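Local structure of catalase-3 (4AJ9) at residues G331-P343 and N411-R424. The protein breaks hydrogen peroxide down to water and molecular oxygen with a heme cofactor, an activity that in catalases serves to protect cells from peroxide damage. Numbering follows the deposited sequence.
Sequences GHIVRGVDFTEDP and NQTVGRGFFTTPGR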
loop_
_atom_site.group_PDB
_atom_site.type_symbol
_atom_site.label_atom_id
_atom_site.label_comp_id
_atom_site.label_asym_id
_atom_site.label_seq_id
_atom_site.Cartn_x
_atom_site.Cartn_y
_atom_site.Cartn_z
ATOM N N GLY C 331 22.675 3.336 -5.547
ATOM C CA GLY C 331 22.432 4.357 -6.559
ATOM C C GLY C 331 22.537 5.764 -5.982
ATOM O O GLY C 331 22.473 6.766 -6.698
ATOM N N HIS C 332 22.657 5.847 -4.665
ATOM C CA HIS C 332 22.883 7.139 -4.036
ATOM C C HIS C 332 24.321 7.537 -4.315
ATOM O O HIS C 332 25.224 7.263 -3.512
ATOM C CB HIS C 332 22.630 7.053 -2.536
ATOM C CG HIS C 332 21.183 7.143 -2.161
ATOM N ND1 HIS C 332 20.720 6.804 -0.906
ATOM C CD2 HIS C 332 20.103 7.559 -2.862
ATOM C CE1 HIS C 332 19.411 6.997 -0.857
ATOM N NE2 HIS C 332 19.014 7.461 -2.028
ATOM N N ILE C 333 24.541 8.160 -5.469
ATOM C CA ILE C 333 25.898 8.508 -5.892
ATOM C C ILE C 333 26.015 10.014 -6.051
ATOM O O ILE C 333 25.001 10.702 -6.178
ATOM C CB ILE C 333 26.279 7.766 -7.201
ATOM C CG1 ILE C 333 27.789 7.833 -7.466
ATOM C CG2 ILE C 333 25.468 8.285 -8.401
ATOM C CD1 ILE C 333 28.254 6.795 -8.498
ATOM N N VAL C 334 27.241 10.530 -6.006
ATOM C CA VAL C 334 27.469 11.974 -6.080
ATOM C C VAL C 334 28.562 12.299 -7.111
ATOM O O VAL C 334 29.362 11.434 -7.468
ATOM C CB VAL C 334 27.881 12.554 -4.705
ATOM C CG1 VAL C 334 26.771 12.345 -3.667
ATOM C CG2 VAL C 334 29.183 11.899 -4.229
ATOM N N ARG C 335 28.581 13.540 -7.587
ATOM C CA ARG C 335 29.654 14.017 -8.457
ATOM C C ARG C 335 31.004 13.633 -7.875
ATOM O O ARG C 335 31.259 13.870 -6.693
ATOM C CB ARG C 335 29.589 15.539 -8.576
ATOM C CG ARG C 335 30.648 16.133 -9.504
ATOM C CD ARG C 335 30.540 17.661 -9.529
ATOM N NE ARG C 335 31.642 18.293 -10.258
ATOM C CZ ARG C 335 31.559 18.734 -11.510
ATOM N NH1 ARG C 335 30.424 18.609 -12.192
ATOM N NH2 ARG C 335 32.612 19.300 -12.085
ATOM N N GLY C 336 31.873 13.057 -8.703
ATOM C CA GLY C 336 33.175 12.604 -8.243
ATOM C C GLY C 336 33.288 11.091 -8.116
ATOM O O GLY C 336 34.379 10.554 -7.941
ATOM N N VAL C 337 32.157 10.398 -8.204
ATOM C CA VAL C 337 32.140 8.948 -8.112
ATOM C C VAL C 337 31.311 8.425 -9.280
ATOM O O VAL C 337 30.363 9.090 -9.703
ATOM C CB VAL C 337 31.497 8.487 -6.778
ATOM C CG1 VAL C 337 31.532 6.969 -6.646
ATOM C CG2 VAL C 337 32.195 9.144 -5.582
ATOM N N ASP C 338 31.675 7.254 -9.806
ATOM C CA ASP C 338 30.912 6.609 -10.879
ATOM C C ASP C 338 30.839 5.095 -10.684
ATOM O O ASP C 338 31.580 4.528 -9.875
ATOM C CB ASP C 338 31.520 6.923 -12.247
ATOM C CG ASP C 338 30.535 6.696 -13.399
ATOM O OD1 ASP C 338 29.334 6.495 -13.130
ATOM O OD2 ASP C 338 30.962 6.730 -14.576
ATOM N N PHE C 339 29.954 4.448 -11.445
ATOM C CA PHE C 339 29.784 3.000 -11.385
ATOM C C PHE C 339 30.792 2.308 -12.284
ATOM O O PHE C 339 31.447 2.949 -13.103
ATOM C CB PHE C 339 28.378 2.613 -11.844
ATOM C CG PHE C 339 27.286 3.332 -11.107
ATOM C CD1 PHE C 339 27.071 3.093 -9.759
ATOM C CD2 PHE C 339 26.482 4.259 -11.760
ATOM C CE1 PHE C 339 26.068 3.768 -9.072
ATOM C CE2 PHE C 339 25.476 4.940 -11.075
ATOM C CZ PHE C 339 25.270 4.693 -9.730
ATOM N N THR C 340 30.913 0.997 -12.124
ATOM C CA THR C 340 31.567 0.192 -13.141
ATOM C C THR C 340 30.598 -0.840 -13.675
ATOM O O THR C 340 29.484 -1.020 -13.155
ATOM C CB THR C 340 32.816 -0.545 -12.638
ATOM O OG1 THR C 340 32.432 -1.540 -11.684
ATOM C CG2 THR C 340 33.833 0.434 -12.023
ATOM N N GLU C 341 31.060 -1.538 -14.700
ATOM C CA GLU C 341 30.273 -2.526 -15.406
ATOM C C GLU C 341 30.244 -3.875 -14.686
ATOM O O GLU C 341 30.072 -4.915 -15.316
ATOM C CB GLU C 341 30.830 -2.694 -16.825
ATOM C CG GLU C 341 30.611 -1.482 -17.729
ATOM C CD GLU C 341 31.611 -0.351 -17.495
ATOM O OE1 GLU C 341 32.433 -0.435 -16.559
ATOM O OE2 GLU C 341 31.578 0.628 -18.263
ATOM N N ASP C 342 30.406 -3.844 -13.366
ATOM C CA ASP C 342 30.291 -5.029 -12.529
ATOM C C ASP C 342 28.823 -5.448 -12.589
ATOM O O ASP C 342 27.957 -4.715 -12.126
ATOM C CB ASP C 342 30.727 -4.633 -11.117
ATOM C CG ASP C 342 30.442 -5.687 -10.067
ATOM O OD1 ASP C 342 29.409 -6.403 -10.133
ATOM O OD2 ASP C 342 31.269 -5.770 -9.135
ATOM N N PRO C 343 28.533 -6.605 -13.207
ATOM C CA PRO C 343 27.133 -6.996 -13.432
ATOM C C PRO C 343 26.340 -7.197 -12.141
ATOM O O PRO C 343 25.115 -7.239 -12.169
ATOM C CB PRO C 343 27.255 -8.328 -14.181
ATOM C CG PRO C 343 28.623 -8.293 -14.803
ATOM C CD PRO C 343 29.476 -7.565 -13.813
ATOM N N ASN C 411 25.480 19.930 -15.083
ATOM C CA ASN C 411 26.290 18.890 -15.703
ATOM C C ASN C 411 27.755 19.037 -15.308
ATOM O O ASN C 411 28.069 19.702 -14.328
ATOM C CB ASN C 411 26.139 18.964 -17.221
ATOM C CG ASN C 411 26.445 20.348 -17.762
ATOM O OD1 ASN C 411 27.375 21.021 -17.299
ATOM N ND2 ASN C 411 25.658 20.787 -18.733
ATOM N N GLN C 412 28.653 18.439 -16.079
ATOM C CA GLN C 412 30.068 18.497 -15.730
ATOM C C GLN C 412 30.566 19.930 -15.558
ATOM O O GLN C 412 31.261 20.245 -14.589
ATOM C CB GLN C 412 30.923 17.774 -16.770
ATOM C CG GLN C 412 32.374 17.630 -16.331
ATOM C CD GLN C 412 33.232 16.907 -17.346
ATOM O OE1 GLN C 412 32.727 16.358 -18.328
ATOM N NE2 GLN C 412 34.540 16.901 -17.112
ATOM N N THR C 413 30.197 20.803 -16.487
ATOM C CA THR C 413 30.772 22.145 -16.503
ATOM C C THR C 413 29.879 23.224 -15.874
ATOM O O THR C 413 30.353 24.312 -15.546
ATOM C CB THR C 413 31.178 22.554 -17.935
ATOM O OG1 THR C 413 30.013 22.633 -18.766
ATOM C CG2 THR C 413 32.137 21.526 -18.522
ATOM N N VAL C 414 28.597 22.909 -15.705
ATOM C CA VAL C 414 27.640 23.851 -15.127
ATOM C C VAL C 414 26.966 23.291 -13.880
ATOM O O VAL C 414 26.450 22.171 -13.895
ATOM C CB VAL C 414 26.548 24.228 -16.142
ATOM C CG1 VAL C 414 25.527 25.174 -15.503
ATOM C CG2 VAL C 414 27.171 24.851 -17.387
ATOM N N GLY C 415 26.978 24.074 -12.800
ATOM C CA GLY C 415 26.230 23.736 -11.602
ATOM C C GLY C 415 26.669 22.481 -10.871
ATOM O O GLY C 415 25.896 21.917 -10.106
ATOM N N ARG C 416 27.906 22.057 -11.095
ATOM C CA ARG C 416 28.461 20.894 -10.414
ATOM C C ARG C 416 27.525 19.692 -10.465
ATOM O O ARG C 416 27.282 19.021 -9.458
ATOM C CB ARG C 416 28.846 21.240 -8.971
ATOM C CG ARG C 416 30.097 22.112 -8.880
ATOM C CD ARG C 416 30.685 22.173 -7.472
ATOM N NE ARG C 416 31.057 20.858 -6.944
ATOM C CZ ARG C 416 32.170 20.189 -7.257
ATOM N NH1 ARG C 416 33.042 20.697 -8.120
ATOM N NH2 ARG C 416 32.407 18.996 -6.709
ATOM N N GLY C 417 27.016 19.403 -11.655
ATOM C CA GLY C 417 26.116 18.281 -11.823
ATOM C C GLY C 417 26.876 16.969 -11.830
ATOM O O GLY C 417 28.098 16.944 -12.007
ATOM N N PHE C 418 26.155 15.880 -11.606
ATOM C CA PHE C 418 26.738 14.557 -11.777
ATOM C C PHE C 418 27.123 14.383 -13.241
ATOM O O PHE C 418 26.500 14.961 -14.131
ATOM C CB PHE C 418 25.737 13.467 -11.393
ATOM C CG PHE C 418 26.250 12.084 -11.633
ATOM C CD1 PHE C 418 27.029 11.451 -10.677
ATOM C CD2 PHE C 418 25.989 11.428 -12.836
ATOM C CE1 PHE C 418 27.532 10.171 -10.909
ATOM C CE2 PHE C 418 26.480 10.151 -13.069
ATOM C CZ PHE C 418 27.253 9.522 -12.090
ATOM N N PHE C 419 28.151 13.585 -13.498
ATOM C CA PHE C 419 28.440 13.198 -14.873
ATOM C C PHE C 419 29.050 11.814 -14.913
ATOM O O PHE C 419 29.845 11.434 -14.044
ATOM C CB PHE C 419 29.310 14.237 -15.608
ATOM C CG PHE C 419 30.677 14.445 -15.006
ATOM C CD1 PHE C 419 30.848 15.269 -13.904
ATOM C CD2 PHE C 419 31.793 13.834 -15.562
ATOM C CE1 PHE C 419 32.098 15.468 -13.351
ATOM C CE2 PHE C 419 33.061 14.041 -15.020
ATOM C CZ PHE C 419 33.211 14.859 -13.917
ATOM N N THR C 420 28.632 11.041 -15.903
ATOM C CA THR C 420 29.196 9.718 -16.110
ATOM C C THR C 420 30.628 9.889 -16.628
ATOM O O THR C 420 30.900 10.832 -17.375
ATOM C CB THR C 420 28.332 8.924 -17.103
ATOM O OG1 THR C 420 27.091 8.571 -16.473
ATOM C CG2 THR C 420 29.038 7.661 -17.551
ATOM N N THR C 421 31.535 9.001 -16.216
ATOM C CA THR C 421 32.933 9.076 -16.650
ATOM C C THR C 421 32.999 9.255 -18.160
ATOM O O THR C 421 32.554 8.390 -18.912
ATOM C CB THR C 421 33.722 7.810 -16.285
ATOM O OG1 THR C 421 33.505 7.483 -14.905
ATOM C CG2 THR C 421 35.219 8.040 -16.521
ATOM N N PRO C 422 33.555 10.385 -18.613
ATOM C CA PRO C 422 33.491 10.691 -20.045
ATOM C C PRO C 422 34.193 9.658 -20.945
ATOM O O PRO C 422 33.803 9.486 -22.103
ATOM C CB PRO C 422 34.160 12.076 -20.153
ATOM C CG PRO C 422 34.842 12.310 -18.856
ATOM C CD PRO C 422 34.154 11.476 -17.822
ATOM N N GLY C 423 35.201 8.969 -20.430
ATOM C CA GLY C 423 35.914 8.010 -21.259
ATOM C C GLY C 423 35.230 6.669 -21.502
ATOM O O GLY C 423 35.666 5.890 -22.353
ATOM N N ARG C 424 34.154 6.400 -20.771
ATOM C CA ARG C 424 33.515 5.089 -20.835
ATOM C C ARG C 424 32.869 4.808 -22.184
ATOM O O ARG C 424 32.202 5.669 -22.759
ATOM C CB ARG C 424 32.506 4.916 -19.698
ATOM C CG ARG C 424 33.176 4.780 -18.332
ATOM C CD ARG C 424 32.151 4.686 -17.221
ATOM N NE ARG C 424 31.350 3.461 -17.282
ATOM C CZ ARG C 424 30.192 3.318 -16.641
ATOM N NH1 ARG C 424 29.721 4.325 -15.914
ATOM N NH2 ARG C 424 29.499 2.189 -16.732
HETATM O O HOH W 1 30.906 10.562 -11.739
HETATM O O HOH W 2 27.058 6.576 -14.900
#
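R335 reaches into the loop 411-417 and bonds two backbone carbonyls, a worked case of one arginine gripping an irregular segment. Its chain, extended from CG to NE with CG anti to the backbone N (chi1 -178°), carries the guanidinium past G417. NH1 and NH2 converge end-on on Q412 O, each at 3.0 Å, and NH1 also bonds G417 O at 2.9 Å, on an in-plane lone pair. F419 CE1 lies over one guanidinium face, 3.7 Å from NH1, its ring plane inclined by 62°, and R416 CA covers the opposite face. R335 NE sits 3.5 Å from R416 NH1; salt bridges from E219 to both arginines and from E130 to R416 probably offset their like charges. A methionine in place of R335 would probably leave the Q412 and G417 carbonyls without these donors and E219 with one cation fewer. The R335 bonds join the loop before strand 425-427 to the edge of the catalase beta domain, near strand 337-338. In the salt-bridge network of D338, E341 and R424, D338 OD2 accepts from T421 OG1 on its anti lone pair at 2.7 Å, while T421 N and R424 NH1 approach from above the carboxylate plane. R424 NE forms a salt bridge with E341 OE2 at 3.0 Å; E341 OE1 pairs with R215, and R424 NH2 with E43 of a second subunit. F418 CE1 touches I333 CG2 at 3.8 Å, and F45 of that subunit meets the F418 ring edge-to-face.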